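Side-chain contacts in 6-phosphogluconate dehydrogenase (PDB 5U5G), which binds NADP+ and 2-oxopropylphosphonate and probably acts as a reductase of this ketone in the biosynthesis of fosfomycin: residues 50-55 with 84-89; 65-70 with 239-244; 161-166 with 170-175. One frame throughout, in Å; residues are numbered along the deposited sequence.

Contact 1 (50-55 with 84-89); sequences PDIVAL and LACLEV
Cys-86 packs against Ile-52 and Val-53 where helices 52-58 and 83-86 meet on the outer side of the Rossmann-type nucleotide-binding domain. Two residues earlier, Leu-84 turns elsewhere: its side chain lies on Ala-110 and Phe-111 of helix 101-113. Cys-86 then carries the second segment's share of the contact. Its sulfur stands beside its own backbone N and anti to the carbonyl carbon (chi1 -58°), which carries SG out to the start of the facing helix. There SG meets the CG2 branch of Val-53 at 3.8 Å. A second apolar approach joins SG of Cys-86 to CG2 of Ile-52 at 4.2 Å, while the rest of the Ile-52 side chain heads inward to Ile-8 and His-31 of the sheet. Small apolar groups meet here without any hydrogen bond between the two segments. Past the cysteine the chain leaves the interface: Leu-87 joins Leu-84 on Phe-111, and Glu-88 forms a salt bridge with Arg-60. The facing helix begins at Asp-51, the N-cap residue, whose OD1 accepts a nearly straight bond from Ala-54 N, 2.9 Å long with an N-H...O angle of 168°.

Contact 2 (65-70 with 239-244); sequences CTAGSE and RCKDLE. With NAP (NADP nicotinamide-adenine-dinucleotide phosphate), chain E; 7VD ((2-oxopropyl)phosphonic acid), chain F.
At the NADP site, where the two domains face each other, Lys-241 of helix 236-247 lies against Ala-67 and Gly-68 of the loop leading into helix 69-77. Lys-241 CD packs 3.5 Å from the backbone N of Gly-68, and its CE rests 4.0 Å from the methyl CB of Ala-67. The lysine chain leaves its helix extended, then bends at its last two torsions (chi3 71°, chi4 70°), which curls NZ back to the two hydroxyls of the nicotinamide ribose. There NZ donates to O2D of NADP at 2.8 Å and pairs with OD1 of Asp-242 in a 2.7 Å salt bridge; O3D of the ribose is a weaker partner, and Thr-98 O also holds the amine. The loop grips the cofactor with its backbone: Thr-66 O accepts a 2.7 Å bond from O3D of NADP, and Ala-67 N donates to O4B of the adenosine ribose at 3.0 Å. Carbonyl carbon C6 of 7VD lies 3.3 Å from C4N of NAP, a spacing consistent with hydride transfer from the reduced cofactor. Behind Lys-241, helix 236-247 packs on helices 168-196 and 257-273 through Leu-243, while the loop continues strand 61-64, with Cys-65 bonded through its backbone to Ile-8.

Contact 3 (161-166 with 170-175); sequences TYVPEP and QRLKIL. With 7VD ((2-oxopropyl)phosphonic acid), chain F.
Val-163 and Leu-172 reach toward each other tip to tip, CG2 of the valine 4.0 Å from CD1 of the leucine. Next to Leu-172, Arg-171 adds a polar link: its NH1 donates to Pro-166 O, a weak bond of 3.3 Å and 145° that meets the guanidinium at its edge, near its plane. The arginine chain is extended from CG to NE (chi2 177°, chi3 180°), which carries the flat group clear of the helix and back over the turn that precedes it. One water bridges the same NH1 to the carboxylate of Glu-165, donating to OE1 at 2.9 Å and accepting a weak bond from NH1; OE1 of Glu-165 and NH1 of Arg-171 are themselves 4.7 Å apart. The main charge partner of Arg-171 is Glu-105 of helix 101-113, which takes NH2 in a salt bridge.

Farther out, Val-163 and Leu-172 both rest on Ile-138 of strand 135-139, and the second subunit closes over them with its Ser-203 and Leu-199. The pair thus sits where the last strand of the nucleotide-binding domain turns into the long helix 168-196, at the dimer interface.

One residue beyond Leu-172, Lys-173 reaches into the pocket of the bound 2-oxopropylphosphonate, the probable substrate. Its NZ donates to the ketone oxygen O7 of 2-oxopropylphosphonate at 2.7 Å, and phosphonate oxygen O2 lies 2.8 Å from NZ. Val-123 O and Asn-177 OD1 also take bonds from this amine and fix its place. A donor on O7 would be expected to draw electrons away from the carbonyl carbon, consistent with readying the ketone for reduction.

In the fold
From the N terminus, residues 50-55 open contact 1, and 65-70 open contact 2 before 84-89 close the first, so these two loops cross. Contact 1 stays within the nucleotide-binding domain, tying together helices on its outer side. Contact 3 opens and closes much later, over the short turn from strand 157-162 into helix 168-196; it follows contact 1 in series and falls wholly within the long loop of contact 2. That loop ends at 239-244, bringing helix 236-247 of the second domain back to the cofactor. Contacts 2 and 3 touch through Asp-242 and Ile-174 and share the bound phosphonate, whereas contact 1 lies about 24 Å from contact 2, centre to centre.

Contact 1 (50-55 with 84-89)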
loop_
_atom_site.group_PDB
_atom_site.type_symbol
_atom_site.label_atom_id
_atom_site.label_comp_id
_atom_site.label_asym_id
_atom_site.label_seq_id
_atom_site.Cartn_x
_atom_site.Cartn_y
_atom_site.Cartn_z
ATOM N N PRO A 50 20.254 -14.200 -33.193
ATOM C CA PRO A 50 21.494 -14.449 -32.438
ATOM C C PRO A 50 22.259 -13.191 -32.067
ATOM O O PRO A 50 23.174 -13.266 -31.236
ATOM C CB PRO A 50 22.323 -15.318 -33.403
ATOM C CG PRO A 50 21.851 -14.883 -34.768
ATOM C CD PRO A 50 20.362 -14.669 -34.589
ATOM N N ASP A 51 21.943 -12.051 -32.669
ATOM C CA ASP A 51 22.626 -10.813 -32.337
ATOM C C ASP A 51 21.746 -9.649 -32.772
ATOM O O ASP A 51 20.693 -9.835 -33.390
ATOM C CB ASP A 51 24.032 -10.753 -32.960
ATOM C CG ASP A 51 24.031 -10.871 -34.486
ATOM O OD1 ASP A 51 22.986 -10.668 -35.148
ATOM O OD2 ASP A 51 25.114 -11.160 -35.036
ATOM N N ILE A 52 22.208 -8.437 -32.452
ATOM C CA ILE A 52 21.435 -7.217 -32.668
ATOM C C ILE A 52 21.349 -6.873 -34.149
ATOM O O ILE A 52 20.372 -6.253 -34.597
ATOM C CB ILE A 52 22.058 -6.076 -31.833
ATOM C CG1 ILE A 52 21.973 -6.410 -30.342
ATOM C CG2 ILE A 52 21.400 -4.735 -32.108
ATOM C CD1 ILE A 52 20.629 -6.901 -29.908
ATOM N N VAL A 53 22.353 -7.271 -34.934
ATOM C CA VAL A 53 22.291 -7.087 -36.380
ATOM C C VAL A 53 21.100 -7.838 -36.955
ATOM O O VAL A 53 20.279 -7.273 -37.691
ATOM C CB VAL A 53 23.607 -7.544 -37.036
ATOM C CG1 VAL A 53 23.456 -7.595 -38.557
ATOM C CG2 VAL A 53 24.746 -6.628 -36.629
ATOM N N ALA A 54 20.994 -9.132 -36.637
ATOM C CA ALA A 54 19.889 -9.930 -37.148
ATOM C C ALA A 54 18.555 -9.379 -36.674
ATOM O O ALA A 54 17.573 -9.370 -37.426
ATOM C CB ALA A 54 20.046 -11.390 -36.714
ATOM N N LEU A 55 18.494 -8.928 -35.422
ATOM C CA LEU A 55 17.227 -8.437 -34.904
ATOM C C LEU A 55 16.802 -7.168 -35.631
ATOM O O LEU A 55 15.660 -7.064 -36.093
ATOM C CB LEU A 55 17.337 -8.205 -33.398
ATOM C CG LEU A 55 16.058 -7.928 -32.619
ATOM C CD1 LEU A 55 15.125 -9.122 -32.661
ATOM C CD2 LEU A 55 16.443 -7.627 -31.195
ATOM N N LEU A 84 22.869 1.325 -31.266
ATOM C CA LEU A 84 23.075 2.621 -31.914
ATOM C C LEU A 84 23.761 2.465 -33.265
ATOM O O LEU A 84 23.509 3.252 -34.182
ATOM C CB LEU A 84 23.876 3.558 -31.002
ATOM C CG LEU A 84 23.136 4.050 -29.750
ATOM C CD1 LEU A 84 24.103 4.510 -28.682
ATOM C CD2 LEU A 84 22.145 5.169 -30.063
ATOM N N ALA A 85 24.600 1.441 -33.418
ATOM C CA ALA A 85 25.270 1.197 -34.689
ATOM C C ALA A 85 24.353 0.571 -35.737
ATOM O O ALA A 85 24.632 0.693 -36.933
ATOM C CB ALA A 85 26.494 0.304 -34.463
ATOM N N CYS A 86 23.266 -0.085 -35.328
ATOM C CA CYS A 86 22.422 -0.840 -36.246
ATOM C C CYS A 86 21.080 -0.189 -36.543
ATOM O O CYS A 86 20.355 -0.675 -37.419
ATOM C CB CYS A 86 22.161 -2.252 -35.696
ATOM S SG CYS A 86 23.630 -3.218 -35.381
ATOM N N LEU A 87 20.719 0.874 -35.839
ATOM C CA LEU A 87 19.422 1.490 -36.052
ATOM C C LEU A 87 19.366 2.200 -37.398
ATOM O O LEU A 87 20.356 2.748 -37.878
ATOM C CB LEU A 87 19.131 2.487 -34.942
ATOM C CG LEU A 87 18.233 2.078 -33.783
ATOM C CD1 LEU A 87 18.522 0.664 -33.265
ATOM C CD2 LEU A 87 18.534 3.102 -32.750
ATOM N N GLU A 88 18.184 2.187 -38.000
ATOM C CA GLU A 88 17.902 2.984 -39.181
ATOM C C GLU A 88 17.141 4.240 -38.783
ATOM O O GLU A 88 16.529 4.313 -37.713
ATOM C CB GLU A 88 17.090 2.185 -40.202
ATOM C CG GLU A 88 17.917 1.165 -40.985
ATOM C CD GLU A 88 17.042 0.126 -41.668
ATOM O OE1 GLU A 88 17.501 -0.522 -42.634
ATOM O OE2 GLU A 88 15.888 -0.025 -41.231
ATOM N N VAL A 89 17.180 5.235 -39.670
ATOM C CA VAL A 89 16.342 6.411 -39.494
ATOM C C VAL A 89 14.890 5.975 -39.400
ATOM O O VAL A 89 14.414 5.195 -40.228
ATOM C CB VAL A 89 16.568 7.396 -40.655
ATOM C CG1 VAL A 89 15.628 8.583 -40.532
ATOM C CG2 VAL A 89 18.023 7.840 -40.694
#

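Contact 2 (65-70 with 239-244)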
loop_
_atom_site.group_PDB
_atom_site.type_symbol
_atom_site.label_atom_id
_atom_site.label_comp_id
_atom_site.label_asym_id
_atom_site.label_seq_id
_atom_site.Cartn_x
_atom_site.Cartn_y
_atom_site.Cartn_z
ATOM N N CYS A 65 14.429 -5.050 -22.256
ATOM C CA CYS A 65 14.033 -5.283 -20.864
ATOM C C CYS A 65 15.167 -6.046 -20.169
ATOM O O CYS A 65 15.157 -7.272 -20.035
ATOM C CB CYS A 65 12.710 -6.037 -20.757
ATOM S SG CYS A 65 12.089 -6.051 -19.078
ATOM N N THR A 66 16.173 -5.298 -19.730
ATOM C CA THR A 66 17.367 -5.851 -19.111
ATOM C C THR A 66 17.527 -5.236 -17.732
ATOM O O THR A 66 16.799 -4.319 -17.357
ATOM C CB THR A 66 18.610 -5.572 -19.969
ATOM O OG1 THR A 66 18.838 -4.157 -20.035
ATOM C CG2 THR A 66 18.420 -6.121 -21.404
ATOM N N ALA A 67 18.481 -5.755 -16.968
ATOM C CA ALA A 67 18.774 -5.252 -15.629
ATOM C C ALA A 67 20.233 -4.842 -15.551
ATOM O O ALA A 67 21.116 -5.625 -15.918
ATOM C CB ALA A 67 18.479 -6.309 -14.556
ATOM N N GLY A 68 20.485 -3.623 -15.081
ATOM C CA GLY A 68 21.835 -3.194 -14.783
ATOM C C GLY A 68 22.429 -2.293 -15.862
ATOM O O GLY A 68 22.037 -2.318 -17.037
ATOM N N SER A 69 23.418 -1.499 -15.446
ATOM C CA SER A 69 24.037 -0.530 -16.344
ATOM C C SER A 69 24.991 -1.188 -17.332
ATOM O O SER A 69 25.189 -0.662 -18.434
ATOM C CB SER A 69 24.777 0.535 -15.534
ATOM O OG SER A 69 25.761 -0.071 -14.722
ATOM N N GLU A 70 25.575 -2.340 -16.981
ATOM C CA GLU A 70 26.446 -3.011 -17.939
ATOM C C GLU A 70 25.659 -3.459 -19.168
ATOM O O GLU A 70 26.162 -3.385 -20.295
ATOM C CB GLU A 70 27.167 -4.190 -17.277
ATOM C CG GLU A 70 28.316 -4.720 -18.105
ATOM C CD GLU A 70 29.090 -5.840 -17.428
ATOM O OE1 GLU A 70 29.920 -6.473 -18.121
ATOM O OE2 GLU A 70 28.880 -6.096 -16.217
ATOM N N ARG A 239 15.768 -5.561 -7.056
ATOM C CA ARG A 239 15.277 -4.661 -6.018
ATOM C C ARG A 239 16.375 -3.710 -5.559
ATOM O O ARG A 239 16.157 -2.495 -5.456
ATOM C CB ARG A 239 14.740 -5.480 -4.836
ATOM C CG ARG A 239 14.104 -4.648 -3.717
ATOM C CD ARG A 239 12.581 -4.692 -3.830
ATOM N NE ARG A 239 12.090 -3.451 -4.390
ATOM C CZ ARG A 239 10.974 -3.306 -5.099
ATOM N NH1 ARG A 239 10.195 -4.340 -5.389
ATOM N NH2 ARG A 239 10.656 -2.097 -5.543
ATOM N N CYS A 240 17.573 -4.247 -5.298
ATOM C CA CYS A 240 18.680 -3.424 -4.800
ATOM C C CYS A 240 19.243 -2.494 -5.875
ATOM O O CYS A 240 19.723 -1.398 -5.549
ATOM C CB CYS A 240 19.788 -4.320 -4.227
ATOM S SG CYS A 240 19.369 -5.038 -2.592
ATOM N N LYS A 241 19.195 -2.902 -7.147
ATOM C CA LYS A 241 19.530 -1.978 -8.225
ATOM C C LYS A 241 18.669 -0.721 -8.141
ATOM O O LYS A 241 19.177 0.405 -8.230
ATOM C CB LYS A 241 19.365 -2.663 -9.588
ATOM C CG LYS A 241 19.231 -1.674 -10.758
ATOM C CD LYS A 241 19.086 -2.357 -12.115
ATOM C CE LYS A 241 17.724 -3.056 -12.292
ATOM N NZ LYS A 241 16.562 -2.132 -12.433
ATOM N N ASP A 242 17.356 -0.891 -7.944
ATOM C CA ASP A 242 16.468 0.267 -7.912
ATOM C C ASP A 242 16.673 1.092 -6.642
ATOM O O ASP A 242 16.641 2.326 -6.690
ATOM C CB ASP A 242 15.011 -0.183 -8.063
ATOM C CG ASP A 242 14.725 -0.781 -9.434
ATOM O OD1 ASP A 242 15.597 -0.650 -10.332
ATOM O OD2 ASP A 242 13.642 -1.389 -9.620
ATOM N N LEU A 243 16.911 0.430 -5.505
ATOM C CA LEU A 243 17.203 1.154 -4.268
ATOM C C LEU A 243 18.471 1.991 -4.407
ATOM O O LEU A 243 18.570 3.097 -3.858
ATOM C CB LEU A 243 17.356 0.162 -3.112
ATOM C CG LEU A 243 16.249 -0.056 -2.066
ATOM C CD1 LEU A 243 15.135 0.995 -2.111
ATOM C CD2 LEU A 243 15.706 -1.476 -2.079
ATOM N N GLU A 244 19.459 1.466 -5.123
ATOM C CA GLU A 244 20.689 2.208 -5.353
ATOM C C GLU A 244 20.455 3.393 -6.287
ATOM O O GLU A 244 21.030 4.468 -6.091
ATOM C CB GLU A 244 21.755 1.260 -5.907
ATOM C CG GLU A 244 23.093 1.912 -6.218
ATOM C CD GLU A 244 23.766 2.477 -4.989
ATOM O OE1 GLU A 244 23.453 2.014 -3.862
ATOM O OE2 GLU A 244 24.611 3.389 -5.157
HETATM P PA NAP E . 16.284 -10.636 -14.633
HETATM O O1A NAP E . 17.446 -10.643 -13.710
HETATM O O2A NAP E . 15.188 -11.665 -14.510
HETATM O O5B NAP E . 16.817 -10.646 -16.206
HETATM C C5B NAP E . 17.783 -9.630 -16.328
HETATM C C4B NAP E . 18.022 -9.432 -17.840
HETATM O O4B NAP E . 19.091 -8.518 -18.082
HETATM C C3B NAP E . 18.363 -10.816 -18.501
HETATM O O3B NAP E . 17.863 -10.833 -19.802
HETATM C C2B NAP E . 19.900 -10.723 -18.571
HETATM O O2B NAP E . 20.472 -11.419 -19.568
HETATM C C1B NAP E . 20.019 -9.185 -18.918
HETATM N N9A NAP E . 21.369 -8.747 -18.622
HETATM C C8A NAP E . 21.939 -8.388 -17.384
HETATM N N7A NAP E . 23.256 -8.059 -17.481
HETATM C C5A NAP E . 23.537 -8.228 -18.845
HETATM C C6A NAP E . 24.712 -8.058 -19.597
HETATM N N6A NAP E . 25.877 -7.643 -19.000
HETATM N N1A NAP E . 24.738 -8.298 -20.933
HETATM C C2A NAP E . 23.555 -8.709 -21.486
HETATM N N3A NAP E . 22.362 -8.908 -20.909
HETATM C C4A NAP E . 22.376 -8.658 -19.564
HETATM O O3 NAP E . 15.723 -9.130 -14.291
HETATM P PN NAP E . 14.147 -8.938 -14.494
HETATM O O1N NAP E . 13.658 -9.419 -15.803
HETATM O O2N NAP E . 13.358 -9.073 -13.210
HETATM O O5D NAP E . 14.053 -7.204 -14.670
HETATM C C5D NAP E . 14.413 -6.798 -15.914
HETATM C C4D NAP E . 14.092 -5.316 -15.993
HETATM O O4D NAP E . 12.678 -5.105 -15.743
HETATM C C3D NAP E . 14.874 -4.550 -14.846
HETATM O O3D NAP E . 15.275 -3.303 -15.339
HETATM C C2D NAP E . 13.829 -4.396 -13.763
HETATM O O2D NAP E . 14.011 -3.251 -12.971
HETATM C C1D NAP E . 12.552 -4.210 -14.645
HETATM N N1N NAP E . 11.350 -4.574 -13.921
HETATM C C2N NAP E . 11.187 -5.859 -13.337
HETATM C C3N NAP E . 9.985 -6.166 -12.734
HETATM C C7N NAP E . 9.767 -7.492 -12.149
HETATM O O7N NAP E . 8.696 -7.825 -11.639
HETATM N N7N NAP E . 10.772 -8.441 -12.208
HETATM C C4N NAP E . 8.834 -5.195 -12.708
HETATM C C5N NAP E . 9.128 -3.900 -13.323
HETATM C C6N NAP E . 10.314 -3.630 -13.867
HETATM P P2B NAP E . 20.820 -13.192 -19.181
HETATM O O1X NAP E . 19.422 -13.719 -19.277
HETATM O O2X NAP E . 21.785 -13.584 -20.304
HETATM O O3X NAP E . 21.407 -13.033 -17.800
HETATM P P1 7VD F . 7.022 -3.913 -9.868
HETATM C C1 7VD F . 8.638 -4.720 -9.691
HETATM O O2 7VD F . 7.078 -2.404 -9.890
HETATM O O3 7VD F . 6.273 -4.417 -11.080
HETATM O O4 7VD F . 6.353 -4.399 -8.606
HETATM C C6 7VD F . 9.851 -3.835 -9.836
HETATM O O7 7VD F . 9.869 -2.901 -10.636
HETATM C C8 7VD F . 11.014 -4.172 -8.943
#

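Contact 3 (161-166 with 170-175)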
loop_
_atom_site.group_PDB
_atom_site.type_symbol
_atom_site.label_atom_id
_atom_site.label_comp_id
_atom_site.label_asym_id
_atom_site.label_seq_id
_atom_site.Cartn_x
_atom_site.Cartn_y
_atom_site.Cartn_z
ATOM N N THR A 161 1.000 6.335 -18.448
ATOM C CA THR A 161 1.145 7.744 -18.071
ATOM C C THR A 161 2.246 8.374 -18.922
ATOM O O THR A 161 3.429 8.062 -18.751
ATOM C CB THR A 161 1.454 7.901 -16.576
ATOM O OG1 THR A 161 0.420 7.294 -15.793
ATOM C CG2 THR A 161 1.539 9.377 -16.194
ATOM N N TYR A 162 1.861 9.275 -19.825
ATOM C CA TYR A 162 2.805 9.938 -20.716
ATOM C C TYR A 162 3.350 11.195 -20.042
ATOM O O TYR A 162 2.594 12.132 -19.765
ATOM C CB TYR A 162 2.120 10.280 -22.039
ATOM C CG TYR A 162 3.011 10.901 -23.082
ATOM C CD1 TYR A 162 4.299 10.434 -23.290
ATOM C CD2 TYR A 162 2.542 11.933 -23.899
ATOM C CE1 TYR A 162 5.114 10.994 -24.267
ATOM C CE2 TYR A 162 3.349 12.494 -24.880
ATOM C CZ TYR A 162 4.632 12.021 -25.056
ATOM O OH TYR A 162 5.446 12.574 -26.014
ATOM N N VAL A 163 4.652 11.206 -19.769
ATOM C CA VAL A 163 5.331 12.369 -19.204
ATOM C C VAL A 163 6.526 12.686 -20.106
ATOM O O VAL A 163 7.636 12.174 -19.891
ATOM C CB VAL A 163 5.725 12.124 -17.735
ATOM C CG1 VAL A 163 4.499 12.288 -16.825
ATOM C CG2 VAL A 163 6.335 10.702 -17.551
ATOM N N PRO A 164 6.347 13.565 -21.102
ATOM C CA PRO A 164 7.270 13.593 -22.257
ATOM C C PRO A 164 8.725 13.864 -21.924
ATOM O O PRO A 164 9.608 13.326 -22.605
ATOM C CB PRO A 164 6.693 14.720 -23.134
ATOM C CG PRO A 164 5.279 14.876 -22.715
ATOM C CD PRO A 164 5.210 14.488 -21.262
ATOM N N GLU A 165 9.001 14.689 -20.918
ATOM C CA GLU A 165 10.366 15.127 -20.645
ATOM C C GLU A 165 11.299 13.936 -20.445
ATOM O O GLU A 165 11.025 13.075 -19.597
ATOM C CB GLU A 165 10.391 16.014 -19.404
ATOM C CG GLU A 165 11.786 16.447 -18.981
ATOM C CD GLU A 165 11.798 17.207 -17.652
ATOM O OE1 GLU A 165 10.927 16.939 -16.795
ATOM O OE2 GLU A 165 12.673 18.083 -17.469
ATOM N N PRO A 166 12.410 13.861 -21.183
ATOM C CA PRO A 166 13.352 12.745 -21.007
ATOM C C PRO A 166 13.822 12.609 -19.566
ATOM O O PRO A 166 14.115 13.595 -18.885
ATOM C CB PRO A 166 14.514 13.114 -21.934
ATOM C CG PRO A 166 13.891 13.982 -22.998
ATOM C CD PRO A 166 12.798 14.757 -22.289
ATOM N N GLN A 170 11.744 7.666 -15.632
ATOM C CA GLN A 170 12.602 6.923 -14.713
ATOM C C GLN A 170 12.586 7.548 -13.328
ATOM O O GLN A 170 12.629 6.832 -12.325
ATOM C CB GLN A 170 14.039 6.833 -15.232
ATOM C CG GLN A 170 14.218 5.964 -16.490
ATOM C CD GLN A 170 13.887 4.492 -16.260
ATOM O OE1 GLN A 170 13.776 4.025 -15.123
ATOM N NE2 GLN A 170 13.742 3.757 -17.340
ATOM N N ARG A 171 12.531 8.880 -13.254
ATOM C CA ARG A 171 12.438 9.540 -11.954
ATOM C C ARG A 171 11.227 9.038 -11.184
ATOM O O ARG A 171 11.329 8.688 -10.003
ATOM C CB ARG A 171 12.370 11.059 -12.135
ATOM C CG ARG A 171 13.670 11.655 -12.644
ATOM C CD ARG A 171 13.602 13.162 -12.909
ATOM N NE ARG A 171 14.913 13.601 -13.386
ATOM C CZ ARG A 171 15.211 13.902 -14.650
ATOM N NH1 ARG A 171 14.281 13.880 -15.598
ATOM N NH2 ARG A 171 16.446 14.257 -14.959
ATOM N N LEU A 172 10.071 8.976 -11.855
ATOM C CA LEU A 172 8.836 8.533 -11.214
ATOM C C LEU A 172 8.880 7.047 -10.852
ATOM O O LEU A 172 8.400 6.643 -9.782
ATOM C CB LEU A 172 7.663 8.831 -12.143
ATOM C CG LEU A 172 7.364 10.329 -12.253
ATOM C CD1 LEU A 172 6.575 10.619 -13.517
ATOM C CD2 LEU A 172 6.604 10.778 -11.007
ATOM N N LYS A 173 9.431 6.220 -11.741
ATOM C CA LYS A 173 9.510 4.788 -11.481
ATOM C C LYS A 173 10.361 4.498 -10.250
ATOM O O LYS A 173 9.969 3.694 -9.395
ATOM C CB LYS A 173 10.080 4.063 -12.715
ATOM C CG LYS A 173 10.526 2.596 -12.466
ATOM C CD LYS A 173 9.317 1.655 -12.252
ATOM C CE LYS A 173 9.786 0.188 -12.004
ATOM N NZ LYS A 173 8.677 -0.675 -11.472
ATOM N N ILE A 174 11.515 5.169 -10.133
ATOM C CA ILE A 174 12.430 4.921 -9.016
ATOM C C ILE A 174 11.773 5.299 -7.686
ATOM O O ILE A 174 11.896 4.587 -6.681
ATOM C CB ILE A 174 13.744 5.695 -9.245
ATOM C CG1 ILE A 174 14.508 5.137 -10.456
ATOM C CG2 ILE A 174 14.620 5.672 -7.998
ATOM C CD1 ILE A 174 15.598 6.075 -10.963
ATOM N N LEU A 175 11.073 6.427 -7.661
ATOM C CA LEU A 175 10.318 6.827 -6.475
ATOM C C LEU A 175 9.167 5.858 -6.186
ATOM O O LEU A 175 8.895 5.532 -5.021
ATOM C CB LEU A 175 9.791 8.243 -6.683
ATOM C CG LEU A 175 10.333 9.444 -5.903
ATOM C CD1 LEU A 175 11.644 9.215 -5.191
ATOM C CD2 LEU A 175 10.417 10.641 -6.823
HETATM P P1 7VD F . 7.022 -3.913 -9.868
HETATM C C1 7VD F . 8.638 -4.720 -9.691
HETATM O O2 7VD F . 7.078 -2.404 -9.890
HETATM O O3 7VD F . 6.273 -4.417 -11.080
HETATM O O4 7VD F . 6.353 -4.399 -8.606
HETATM C C6 7VD F . 9.851 -3.835 -9.836
HETATM O O7 7VD F . 9.869 -2.901 -10.636
HETATM C C8 7VD F . 11.014 -4.172 -8.943
HETATM O O HOH W 1 11.857 15.188 -14.661
#